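Local coordinates for protein MNMC2 (Aquifex aeolicus, PDB 3VYW) that transfers methyl groups from S-adenosylmethionine to tRNA in modifying the wobble uridine, and works without the oxidase domain to which such methyltransferases are usually fused, at residues A[25-28]-A[29-33]; A[267-270]-A[271-275]. All coordinates share one frame; numbering follows the deposited sequence.

Contact 1: residues A[25-28]-A[29-33]; sequences EEFN and VILRE
F27 and L31 stand one helical turn apart, their side chains side by side and pointing the same way. Followed outward, L31 first sets its CB 3.6 Å from F27 O, with N28 O almost as near. Its CG lies anti to the backbone N (chi1 176°), and from there the branch CD2 reaches 4.1 Å from CE2 of the F27 ring, which it approaches obliquely. This touch is purely apolar, and it suits a phenylalanine and a leucine because the same face is covered by helix 3-18: L11 packs on both residues.

I30 uses its CG1 differently, resting it 3.1 Å from E26 O, the carbonyl that also receives the N-H of I30 at 3.2 Å. Its aliphatic side chain is buried against Y304 and against L301 of helix 292-303. E26, partly exposed, turns its carboxylate back to the backbone N of T23, just ahead of the helix.

On a further side, R32 NE donates to E33 OE2 at 3.1 Å in a salt bridge, meeting the oxygen on its anti side. E33 also pairs with R36 through OE1, so both carboxylate oxygens of this buried residue are held. Regular i to i+4 backbone bonds, such as R32 N to N28 O at 3.0 Å, run beneath these groups, as expected of an amphipathic helix packed against two others, helix 3-18 and helix 292-303, on adjoining faces.

Contact 2: residues A[267-270]-A[271-275]; sequences EENE and VRKLV
The carbonyl oxygen of E267 takes two backbone N-H groups from the turn that follows: V271 N at 3.2 Å (161° at the hydrogen) and, weakly, E270 N. The methyl CG2 of V271 lies beside the same oxygen, 3.2 Å away, because it takes the position next to the valine's own backbone N. E267 occupies the N-cap, and its carbonyl thus begins the helical bonding of 268-276.

The side chain of E270 folds back toward this start. With CG beside the backbone N (chi1 -82°), its OE1 accepts a weak bond from E267 N at 3.2 Å. The other oxygen, OE2, forms a salt bridge with R232 and a hydrogen bond with S244, so a buried glutamate has partners for both oxygens; the arginine would be expected to favour its charged form.

Farther round the helix, E268 and R272 run side by side, yet OE1 approaches the aliphatic CD at 3.8 Å rather than the guanidinium, and NE remains 4.7 Å away. Any attraction between these two exposed charges is therefore loose. K273 bends at chi3, laying CE 3.5 Å from N269 O, the oxygen that also accepts its backbone N-H. L274, in contrast, is buried: its apolar branches suit the face turned to L229, R232 and L236 of helix 229-237.

M266, just before the N-cap, touches V271. That apolar pair bracketing the first turn has the spacing of a hydrophobic staple, and the weak E267 N to E270 OE1 bond supplies one half of a capping box, both signatures of a helix N-terminus.

Contact 1 and contact 2 are separate local arrangements, each within a single helix, with centres 27 Å apart and nearest atoms about 16 Å apart. Contact 1, on helix 24-37, belongs to a peripheral cluster with helices 3-18 and 292-303, its centre 28 Å from that of the chain. Contact 2, 22 Å out, opens helix 268-276 beside the end of the mixed sheet formed by strands 253-258 and 241-246, to which S244 connects it. Both lie away from the S-adenosylmethionine pocket, whose residues, among them E133 and D174, belong to the Rossmann-like methyltransferase core. Each contact is thus structural packing at the outside of the fold.

Contact 1: residues A[25-28]-A[29-33]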
# COMPACT_ATOMS: atom_id res chain seq x y z
N GLU A 25 -22.32 -6.42 24.88
CA GLU A 25 -21.01 -5.85 25.11
C GLU A 25 -20.17 -6.02 23.89
O GLU A 25 -19.45 -5.16 23.52
CB GLU A 25 -20.24 -6.44 26.25
CG GLU A 25 -19.19 -5.60 26.96
CD GLU A 25 -19.21 -4.09 26.68
OE1 GLU A 25 -20.09 -3.56 25.95
OE2 GLU A 25 -18.37 -3.38 27.24
N GLU A 26 -20.23 -7.16 23.29
CA GLU A 26 -19.53 -7.41 22.08
C GLU A 26 -19.98 -6.52 20.98
O GLU A 26 -19.19 -6.05 20.22
CB GLU A 26 -19.74 -8.84 21.65
CG GLU A 26 -18.65 -9.76 22.12
CD GLU A 26 -18.98 -11.20 21.89
OE1 GLU A 26 -20.11 -11.50 21.54
OE2 GLU A 26 -18.10 -12.04 22.04
N PHE A 27 -21.28 -6.31 20.86
CA PHE A 27 -21.79 -5.43 19.84
C PHE A 27 -21.32 -4.02 20.05
O PHE A 27 -20.99 -3.35 19.12
CB PHE A 27 -23.30 -5.45 19.78
CG PHE A 27 -23.85 -4.50 18.80
CD1 PHE A 27 -23.95 -4.84 17.50
CD2 PHE A 27 -24.19 -3.24 19.18
CE1 PHE A 27 -24.42 -3.95 16.57
CE2 PHE A 27 -24.66 -2.34 18.27
CZ PHE A 27 -24.77 -2.70 16.96
N ASN A 28 -21.32 -3.57 21.27
CA ASN A 28 -20.95 -2.23 21.57
C ASN A 28 -19.54 -1.97 21.19
O ASN A 28 -19.22 -0.96 20.63
CB ASN A 28 -21.11 -1.97 23.04
CG ASN A 28 -22.53 -1.74 23.46
OD1 ASN A 28 -22.85 -1.82 24.62
ND2 ASN A 28 -23.39 -1.44 22.52
N VAL A 29 -18.67 -2.88 21.53
CA VAL A 29 -17.29 -2.77 21.24
C VAL A 29 -16.95 -2.78 19.77
O VAL A 29 -16.18 -1.98 19.34
CB VAL A 29 -16.50 -3.86 21.93
CG1 VAL A 29 -15.12 -3.93 21.37
CG2 VAL A 29 -16.44 -3.58 23.39
N ILE A 30 -17.55 -3.65 19.00
CA ILE A 30 -17.31 -3.64 17.59
C ILE A 30 -17.73 -2.35 16.99
O ILE A 30 -17.05 -1.81 16.19
CB ILE A 30 -18.12 -4.71 16.87
CG1 ILE A 30 -17.86 -6.08 17.43
CG2 ILE A 30 -17.81 -4.70 15.40
CD1 ILE A 30 -16.43 -6.50 17.38
N LEU A 31 -18.88 -1.85 17.36
CA LEU A 31 -19.34 -0.60 16.81
C LEU A 31 -18.44 0.54 17.16
O LEU A 31 -18.15 1.36 16.35
CB LEU A 31 -20.76 -0.30 17.24
CG LEU A 31 -21.35 1.03 16.81
CD1 LEU A 31 -21.50 1.13 15.33
CD2 LEU A 31 -22.70 1.18 17.44
N ARG A 32 -17.98 0.58 18.38
CA ARG A 32 -17.14 1.64 18.79
C ARG A 32 -15.85 1.68 18.02
O ARG A 32 -15.46 2.71 17.57
CB ARG A 32 -16.84 1.44 20.25
CG ARG A 32 -16.03 2.54 20.85
CD ARG A 32 -15.79 2.26 22.29
NE ARG A 32 -14.75 1.26 22.46
CZ ARG A 32 -14.79 0.30 23.36
NH1 ARG A 32 -15.82 0.19 24.17
NH2 ARG A 32 -13.80 -0.54 23.45
N GLU A 33 -15.18 0.56 17.87
CA GLU A 33 -14.02 0.47 17.02
C GLU A 33 -14.30 0.70 15.54
O GLU A 33 -13.52 1.31 14.87
CB GLU A 33 -13.25 -0.81 17.27
CG GLU A 33 -12.86 -1.02 18.70
CD GLU A 33 -12.20 0.17 19.34
OE1 GLU A 33 -11.39 0.83 18.72
OE2 GLU A 33 -12.49 0.45 20.50

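Contact 2: residues A[267-270]-A[271-275]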
# COMPACT_ATOMS: atom_id res chain seq x y z
N GLU A 267 12.57 -5.22 15.77
CA GLU A 267 13.36 -4.82 16.86
C GLU A 267 12.63 -5.57 17.92
O GLU A 267 11.61 -6.10 17.65
CB GLU A 267 13.06 -3.46 17.25
CG GLU A 267 13.51 -2.64 16.11
CD GLU A 267 14.49 -1.65 16.69
OE1 GLU A 267 14.26 -0.45 16.90
OE2 GLU A 267 15.54 -2.24 17.02
N GLU A 268 13.12 -5.57 19.14
CA GLU A 268 12.54 -6.41 20.14
C GLU A 268 11.09 -6.10 20.41
O GLU A 268 10.31 -7.00 20.46
CB GLU A 268 13.34 -6.27 21.43
CG GLU A 268 12.74 -6.93 22.66
CD GLU A 268 12.05 -5.94 23.58
OE1 GLU A 268 11.01 -6.29 24.16
OE2 GLU A 268 12.53 -4.81 23.74
N ASN A 269 10.75 -4.84 20.56
CA ASN A 269 9.41 -4.41 20.91
C ASN A 269 8.41 -4.64 19.81
O ASN A 269 7.24 -4.76 20.03
CB ASN A 269 9.39 -2.97 21.35
CG ASN A 269 9.99 -2.04 20.33
OD1 ASN A 269 9.33 -1.18 19.80
ND2 ASN A 269 11.27 -2.20 20.08
N GLU A 270 8.92 -4.64 18.60
CA GLU A 270 8.15 -4.92 17.43
C GLU A 270 7.70 -6.34 17.37
O GLU A 270 6.61 -6.62 17.02
CB GLU A 270 8.95 -4.58 16.21
CG GLU A 270 8.89 -3.12 15.87
CD GLU A 270 9.48 -2.79 14.53
OE1 GLU A 270 10.68 -3.03 14.32
OE2 GLU A 270 8.76 -2.26 13.68
N VAL A 271 8.61 -7.23 17.67
CA VAL A 271 8.37 -8.64 17.71
C VAL A 271 7.41 -9.01 18.78
O VAL A 271 6.62 -9.89 18.65
CB VAL A 271 9.69 -9.37 17.90
CG1 VAL A 271 9.49 -10.84 17.88
CG2 VAL A 271 10.62 -8.97 16.79
N ARG A 272 7.55 -8.33 19.89
CA ARG A 272 6.76 -8.53 21.04
C ARG A 272 5.32 -8.22 20.79
O ARG A 272 4.47 -8.92 21.20
CB ARG A 272 7.31 -7.66 22.15
CG ARG A 272 6.59 -7.80 23.46
CD ARG A 272 7.37 -7.23 24.63
NE ARG A 272 6.85 -7.77 25.86
CZ ARG A 272 5.78 -7.30 26.48
NH1 ARG A 272 5.15 -6.26 26.01
NH2 ARG A 272 5.34 -7.88 27.57
N LYS A 273 5.09 -7.11 20.13
CA LYS A 273 3.78 -6.69 19.78
C LYS A 273 3.17 -7.64 18.82
O LYS A 273 2.02 -7.93 18.86
CB LYS A 273 3.87 -5.35 19.11
CG LYS A 273 3.54 -4.19 19.97
CD LYS A 273 3.64 -2.96 19.12
CE LYS A 273 4.95 -2.25 19.34
NZ LYS A 273 5.25 -1.29 18.25
N LEU A 274 3.98 -8.08 17.90
CA LEU A 274 3.56 -8.99 16.90
C LEU A 274 3.17 -10.32 17.49
O LEU A 274 2.22 -10.92 17.10
CB LEU A 274 4.65 -9.10 15.88
CG LEU A 274 4.41 -9.61 14.50
CD1 LEU A 274 3.23 -8.97 13.84
CD2 LEU A 274 5.64 -9.45 13.68
N VAL A 275 3.94 -10.80 18.44
CA VAL A 275 3.58 -11.97 19.18
C VAL A 275 2.37 -11.80 20.09
O VAL A 275 1.49 -12.60 20.11
CB VAL A 275 4.78 -12.50 19.98
CG1 VAL A 275 4.36 -13.61 20.88
CG2 VAL A 275 5.84 -12.99 19.06